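Local coordinates for protein Non-atp dependent l-selective hydantoinase (Arthrobacter aurescens, PDB 1GKR) that hydrolyses the ring of 5-substituted hydantoins, preferring aryl over alkyl derivatives, as a zinc-dependent homotetrameric cyclic amidase whose enantioselectivity varies with the substrate, at residues Lys69-Gly73 with Gly314-Val318; Leu225-Lys229 with Gly256-His260. Residue numbers count along the deposited sequence, not the author numbering.

Interaction 1: residues Lys69-Gly73 with Gly314-Val318; sequences KNRYG and GGHPV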
ATOM      1  N   LYS A  69     -29.297  35.494 -15.772  1.00 20.91           N
ATOM      2  CA  LYS A  69     -30.479  34.940 -15.148  1.00 23.61           C
ATOM      3  C   LYS A  69     -31.579  34.457 -16.091  1.00 26.82           C
ATOM      4  O   LYS A  69     -32.256  33.482 -15.787  1.00 28.62           O
ATOM      5  CB  LYS A  69     -31.043  35.914 -14.112  1.00 20.05           C
ATOM      6  CG  LYS A  69     -31.796  37.092 -14.662  1.00 22.05           C
ATOM      7  CD  LYS A  69     -32.043  38.127 -13.559  1.00 23.29           C
ATOM      8  CE  LYS A  69     -30.760  38.877 -13.223  1.00 24.14           C
ATOM      9  NZ  LYS A  69     -30.932  39.842 -12.100  1.00 32.11           N
ATOM     10  N   ASN A  70     -31.764  35.089 -17.241  1.00 29.12           N
ATOM     11  CA  ASN A  70     -32.825  34.622 -18.123  1.00 32.40           C
ATOM     12  C   ASN A  70     -32.437  33.428 -18.971  1.00 32.28           C
ATOM     13  O   ASN A  70     -33.247  32.920 -19.741  1.00 33.66           O
ATOM     14  CB  ASN A  70     -33.308  35.753 -19.022  1.00 37.82           C
ATOM     15  CG  ASN A  70     -34.038  36.817 -18.247  1.00 42.84           C
ATOM     16  OD1 ASN A  70     -35.019  36.527 -17.548  1.00 44.60           O
ATOM     17  ND2 ASN A  70     -33.564  38.060 -18.351  1.00 44.15           N
ATOM     18  N   ARG A  71     -31.213  32.954 -18.809  1.00 31.82           N
ATOM     19  CA  ARG A  71     -30.753  31.833 -19.599  1.00 32.75           C
ATOM     20  C   ARG A  71     -30.470  30.551 -18.798  1.00 31.88           C
ATOM     21  O   ARG A  71     -30.690  29.439 -19.298  1.00 29.40           O
ATOM     22  CB  ARG A  71     -29.505  32.272 -20.365  1.00 39.85           C
ATOM     23  CG  ARG A  71     -28.983  31.287 -21.404  1.00 51.20           C
ATOM     24  CD  ARG A  71     -28.131  32.006 -22.468  1.00 58.98           C
ATOM     25  NE  ARG A  71     -28.806  33.207 -22.966  1.00 65.81           N
ATOM     26  CZ  ARG A  71     -28.601  34.439 -22.498  1.00 69.26           C
ATOM     27  NH1 ARG A  71     -27.726  34.660 -21.519  1.00 69.09           N
ATOM     28  NH2 ARG A  71     -29.298  35.455 -22.989  1.00 70.63           N
ATOM     29  N   TYR A  72     -30.002  30.704 -17.559  1.00 28.46           N
ATOM     30  CA  TYR A  72     -29.653  29.557 -16.720  1.00 25.67           C
ATOM     31  C   TYR A  72     -30.529  29.328 -15.490  1.00 23.10           C
ATOM     32  O   TYR A  72     -31.049  28.234 -15.304  1.00 23.49           O
ATOM     33  CB  TYR A  72     -28.196  29.688 -16.299  1.00 28.26           C
ATOM     34  CG  TYR A  72     -27.267  29.724 -17.477  1.00 29.83           C
ATOM     35  CD1 TYR A  72     -26.923  28.554 -18.139  1.00 31.52           C
ATOM     36  CD2 TYR A  72     -26.783  30.930 -17.974  1.00 33.31           C
ATOM     37  CE1 TYR A  72     -26.117  28.577 -19.274  1.00 34.69           C
ATOM     38  CE2 TYR A  72     -25.975  30.967 -19.109  1.00 34.80           C
ATOM     39  CZ  TYR A  72     -25.647  29.783 -19.756  1.00 36.09           C
ATOM     40  OH  TYR A  72     -24.844  29.787 -20.879  1.00 39.31           O
ATOM     41  N   GLY A  73     -30.677  30.347 -14.648  1.00 20.83           N
ATOM     42  CA  GLY A  73     -31.502  30.217 -13.456  1.00 18.01           C
ATOM     43  C   GLY A  73     -31.723  31.530 -12.720  1.00 18.88           C
ATOM     44  O   GLY A  73     -30.890  32.445 -12.788  1.00 17.09           O
ATOM     45  N   GLY A 314     -27.751  22.755 -12.114  1.00 19.71           N
ATOM     46  CA  GLY A 314     -27.306  23.789 -13.021  1.00 22.99           C
ATOM     47  C   GLY A 314     -28.051  23.704 -14.328  1.00 25.61           C
ATOM     48  O   GLY A 314     -28.004  22.680 -15.014  1.00 23.83           O
ATOM     49  N   GLY A 315     -28.739  24.790 -14.670  1.00 28.73           N
ATOM     50  CA  GLY A 315     -29.513  24.820 -15.894  1.00 31.39           C
ATOM     51  C   GLY A 315     -28.722  25.163 -17.138  1.00 31.69           C
ATOM     52  O   GLY A 315     -27.581  25.591 -17.073  1.00 35.09           O
ATOM     53  N   HIS A 316     -29.345  24.944 -18.280  1.00 32.93           N
ATOM     54  CA  HIS A 316     -28.758  25.237 -19.571  1.00 33.54           C
ATOM     55  C   HIS A 316     -29.972  25.429 -20.457  1.00 34.33           C
ATOM     56  O   HIS A 316     -30.941  24.672 -20.354  1.00 32.39           O
ATOM     57  CB  HIS A 316     -27.942  24.057 -20.086  1.00 35.75           C
ATOM     58  CG  HIS A 316     -26.592  24.444 -20.598  1.00 42.62           C
ATOM     59  ND1 HIS A 316     -25.443  24.312 -19.844  1.00 45.20           N
ATOM     60  CD2 HIS A 316     -26.212  25.013 -21.767  1.00 44.61           C
ATOM     61  CE1 HIS A 316     -24.415  24.785 -20.527  1.00 47.04           C
ATOM     62  NE2 HIS A 316     -24.855  25.217 -21.696  1.00 48.17           N
ATOM     63  N   PRO A 317     -29.962  26.460 -21.316  1.00 34.82           N
ATOM     64  CA  PRO A 317     -31.142  26.629 -22.166  1.00 33.59           C
ATOM     65  C   PRO A 317     -31.420  25.326 -22.916  1.00 32.71           C
ATOM     66  O   PRO A 317     -30.518  24.751 -23.535  1.00 28.97           O
ATOM     67  CB  PRO A 317     -30.752  27.803 -23.066  1.00 33.02           C
ATOM     68  CG  PRO A 317     -29.238  27.758 -23.072  1.00 35.66           C
ATOM     69  CD  PRO A 317     -28.917  27.444 -21.647  1.00 34.53           C
ATOM     70  N   VAL A 318     -32.666  24.857 -22.822  1.00 34.62           N
ATOM     71  CA  VAL A 318     -33.096  23.603 -23.446  1.00 37.25           C
ATOM     72  C   VAL A 318     -32.687  23.442 -24.919  1.00 40.08           C
ATOM     73  O   VAL A 318     -32.590  22.321 -25.422  1.00 40.85           O
ATOM     74  CB  VAL A 318     -34.635  23.413 -23.291  1.00 32.80           C
ATOM     75  CG1 VAL A 318     -35.367  24.451 -24.071  1.00 34.12           C
ATOM     76  CG2 VAL A 318     -35.042  22.034 -23.736  1.00 32.18           C
TER
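Gly314 enters from the barrel, and the chain then runs as an extended loop past the turn of Lys69-Gly73. The nearest CA atoms are those of Gly315 and Tyr72, 4.8 Å apart. A side chain here would point at the other loop and collide with Tyr72 O, so the close approach depends on glycine. Gly315 O lies near the ring plane of Tyr72, 3.2 Å from Tyr72 CD1. His316 directs its CB away, yet its imidazole presents a face to the edge of the Tyr72 ring in a T-shaped stack, centroids 5.6 Å apart and planes at 89°; His316 O bonds Tyr411 OH. Pro317 then packs its CD against Tyr72 CE1 (3.8 Å), Arg71 CG (3.9 Å) and Arg71 O (3.6 Å), wedged beside both residues. The first loop follows strand 51-62, which carries the zinc ligands His60 and His62; the second comes shortly after the zinc ligand Asp312. This places the contact among the loops at the C-terminal, metal-binding end of the amidohydrolase TIM barrel.

Interaction 2: residues Leu225-Lys229 with Gly256-His260; sequences LLLQK and GQDVH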
ATOM      1  N   LEU A 225      -4.526  15.756  -4.837  1.00 10.38           N
ATOM      2  CA  LEU A 225      -4.148  15.135  -3.582  1.00 10.24           C
ATOM      3  C   LEU A 225      -2.675  15.418  -3.224  1.00 12.04           C
ATOM      4  O   LEU A 225      -2.368  15.821  -2.102  1.00  9.23           O
ATOM      5  CB  LEU A 225      -4.422  13.637  -3.683  1.00  8.87           C
ATOM      6  CG  LEU A 225      -5.661  13.065  -2.967  1.00  9.52           C
ATOM      7  CD1 LEU A 225      -6.735  14.093  -2.789  1.00  5.95           C
ATOM      8  CD2 LEU A 225      -6.191  11.892  -3.752  1.00  7.09           C
ATOM      9  N   LEU A 226      -1.770  15.236  -4.183  1.00 12.74           N
ATOM     10  CA  LEU A 226      -0.350  15.484  -3.954  1.00 14.23           C
ATOM     11  C   LEU A 226      -0.052  16.928  -3.603  1.00 16.44           C
ATOM     12  O   LEU A 226       0.849  17.206  -2.807  1.00 17.61           O
ATOM     13  CB  LEU A 226       0.462  15.110  -5.184  1.00 16.43           C
ATOM     14  CG  LEU A 226       1.098  13.722  -5.166  1.00 22.78           C
ATOM     15  CD1 LEU A 226       0.084  12.680  -4.676  1.00 27.75           C
ATOM     16  CD2 LEU A 226       1.596  13.382  -6.572  1.00 22.52           C
ATOM     17  N   LEU A 227      -0.798  17.850  -4.200  1.00 15.09           N
ATOM     18  CA  LEU A 227      -0.585  19.261  -3.924  1.00 15.42           C
ATOM     19  C   LEU A 227      -1.182  19.668  -2.590  1.00 14.80           C
ATOM     20  O   LEU A 227      -0.631  20.530  -1.918  1.00 15.56           O
ATOM     21  CB  LEU A 227      -1.175  20.148  -5.030  1.00 15.57           C
ATOM     22  CG  LEU A 227      -0.732  19.858  -6.470  1.00 14.57           C
ATOM     23  CD1 LEU A 227      -1.049  21.053  -7.340  1.00 12.64           C
ATOM     24  CD2 LEU A 227       0.738  19.589  -6.508  1.00 12.54           C
ATOM     25  N   GLN A 228      -2.298  19.067  -2.188  1.00 13.03           N
ATOM     26  CA  GLN A 228      -2.864  19.462  -0.907  1.00 15.78           C
ATOM     27  C   GLN A 228      -1.943  18.885   0.169  1.00 17.39           C
ATOM     28  O   GLN A 228      -1.663  19.524   1.191  1.00 15.30           O
ATOM     29  CB  GLN A 228      -4.305  18.957  -0.761  1.00 14.64           C
ATOM     30  CG  GLN A 228      -4.459  17.781   0.148  1.00 19.33           C
ATOM     31  CD  GLN A 228      -4.429  18.161   1.602  1.00 18.07           C
ATOM     32  OE1 GLN A 228      -3.963  17.396   2.428  1.00 23.62           O
ATOM     33  NE2 GLN A 228      -4.937  19.341   1.928  1.00 17.72           N
ATOM     34  N   LYS A 229      -1.445  17.684  -0.094  1.00 17.85           N
ATOM     35  CA  LYS A 229      -0.532  17.013   0.813  1.00 19.50           C
ATOM     36  C   LYS A 229       0.567  17.983   1.233  1.00 20.72           C
ATOM     37  O   LYS A 229       1.022  17.967   2.373  1.00 23.93           O
ATOM     38  CB  LYS A 229       0.074  15.809   0.097  1.00 20.21           C
ATOM     39  CG  LYS A 229       1.233  15.126   0.792  1.00 24.86           C
ATOM     40  CD  LYS A 229       0.805  14.392   2.038  1.00 31.73           C
ATOM     41  CE  LYS A 229       1.846  13.344   2.447  1.00 32.65           C
ATOM     42  NZ  LYS A 229       1.970  12.234   1.447  1.00 33.35           N
ATOM     43  N   GLY A 256      -4.313  10.807   7.016  1.00 16.38           N
ATOM     44  CA  GLY A 256      -4.092  12.079   7.686  1.00 15.86           C
ATOM     45  C   GLY A 256      -4.352  13.348   6.883  1.00 17.56           C
ATOM     46  O   GLY A 256      -4.358  14.448   7.445  1.00 18.31           O
ATOM     47  N   GLN A 257      -4.569  13.224   5.574  1.00 18.46           N
ATOM     48  CA  GLN A 257      -4.827  14.412   4.748  1.00 18.03           C
ATOM     49  C   GLN A 257      -6.251  14.944   4.932  1.00 15.38           C
ATOM     50  O   GLN A 257      -7.213  14.178   4.935  1.00 13.01           O
ATOM     51  CB  GLN A 257      -4.581  14.099   3.272  1.00 17.08           C
ATOM     52  CG  GLN A 257      -3.149  13.734   2.951  1.00 15.00           C
ATOM     53  CD  GLN A 257      -2.896  13.700   1.461  1.00 21.73           C
ATOM     54  OE1 GLN A 257      -2.310  12.750   0.937  1.00 23.73           O
ATOM     55  NE2 GLN A 257      -3.335  14.747   0.763  1.00 23.56           N
ATOM     56  N   ASP A 258      -6.371  16.260   5.101  1.00 13.32           N
ATOM     57  CA  ASP A 258      -7.668  16.913   5.289  1.00 10.86           C
ATOM     58  C   ASP A 258      -8.367  17.036   3.928  1.00 11.30           C
ATOM     59  O   ASP A 258      -8.644  18.128   3.453  1.00 13.51           O
ATOM     60  CB  ASP A 258      -7.458  18.300   5.913  1.00 10.00           C
ATOM     61  CG  ASP A 258      -8.753  18.929   6.404  1.00 12.61           C
ATOM     62  OD1 ASP A 258      -9.793  18.247   6.317  1.00 13.47           O
ATOM     63  OD2 ASP A 258      -8.736  20.097   6.881  1.00 10.05           O
ATOM     64  N   VAL A 259      -8.650  15.905   3.306  1.00  8.82           N
ATOM     65  CA  VAL A 259      -9.286  15.889   2.005  1.00  7.42           C
ATOM     66  C   VAL A 259     -10.586  15.115   2.098  1.00  7.36           C
ATOM     67  O   VAL A 259     -10.693  14.200   2.895  1.00  7.26           O
ATOM     68  CB  VAL A 259      -8.360  15.230   0.991  1.00  8.30           C
ATOM     69  CG1 VAL A 259      -7.036  15.943   1.007  1.00  5.93           C
ATOM     70  CG2 VAL A 259      -8.164  13.758   1.329  1.00  7.08           C
ATOM     71  N   HIS A 260     -11.571  15.478   1.283  1.00  6.10           N
ATOM     72  CA  HIS A 260     -12.870  14.817   1.331  1.00  7.30           C
ATOM     73  C   HIS A 260     -13.471  14.544  -0.024  1.00  9.71           C
ATOM     74  O   HIS A 260     -13.155  15.201  -1.013  1.00 11.79           O
ATOM     75  CB  HIS A 260     -13.808  15.672   2.142  1.00  6.30           C
ATOM     76  CG  HIS A 260     -13.175  16.178   3.385  1.00 10.19           C
ATOM     77  ND1 HIS A 260     -13.362  15.577   4.608  1.00 12.05           N
ATOM     78  CD2 HIS A 260     -12.251  17.147   3.576  1.00 12.06           C
ATOM     79  CE1 HIS A 260     -12.579  16.152   5.500  1.00 12.48           C
ATOM     80  NE2 HIS A 260     -11.892  17.107   4.898  1.00 14.72           N
TER
HETATM   81  O   HOH W   1      -4.059  17.794   5.596  1.00 16.26           O
HETATM   82  O   HOH W   2      -0.835  10.805   2.295  1.00 29.39           O
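Leu225 offers the helix two means of attachment. Its carbonyl O, already taking the helical bond from Lys229 N (2.9 Å), also accepts one from Gln257 NE2 at 3.2 Å, while its CD1 lies 4.2 Å from Val259 CG1. Leu226 and Leu227 turn away and pack on Gln222 and Ile189 of a second subunit. One turn on from Leu225, Gln228 points at the other segment: its OE1 accepts the second bond from Gln257 NE2 (3.2 Å), and its CG presses on Val259 CG1 (3.3 Å). A water links Gln228 OE1 to Asp258 N, which is 3.8 Å from that oxygen. At the exposed margin Lys229 CB sits 3.6 Å from Gln257 NE2, and a second water joins Gln257 OE1 to Lys229 NZ, the latter bond weak. Gly256, with positive phi, is the C-prime residue of the Schellman motif that ends helix 243-254. The contact sets helix 214-231 against the loop and first residue of strand 259-263, between successive beta/alpha units of the TIM barrel.

In the fold
The two contacts lie on opposite sides of the chain's centre, their own centres 34 Å apart and their nearest atoms about 20 Å apart; interaction 2 is nested in sequence inside the loop closed by interaction 1. Each is partly buried, but they share no helix or strand. Interaction 1 joins two loops near the zinc site, with Gly315 about 7 Å from the side chain of the zinc ligand His62, and relies on an aromatic pair and proline packing. Interaction 2, away from the annotated sites, sets a helix against the start of a strand and combines amide hydrogen bonds, waters and aliphatic contact. Only its helix also meets another subunit.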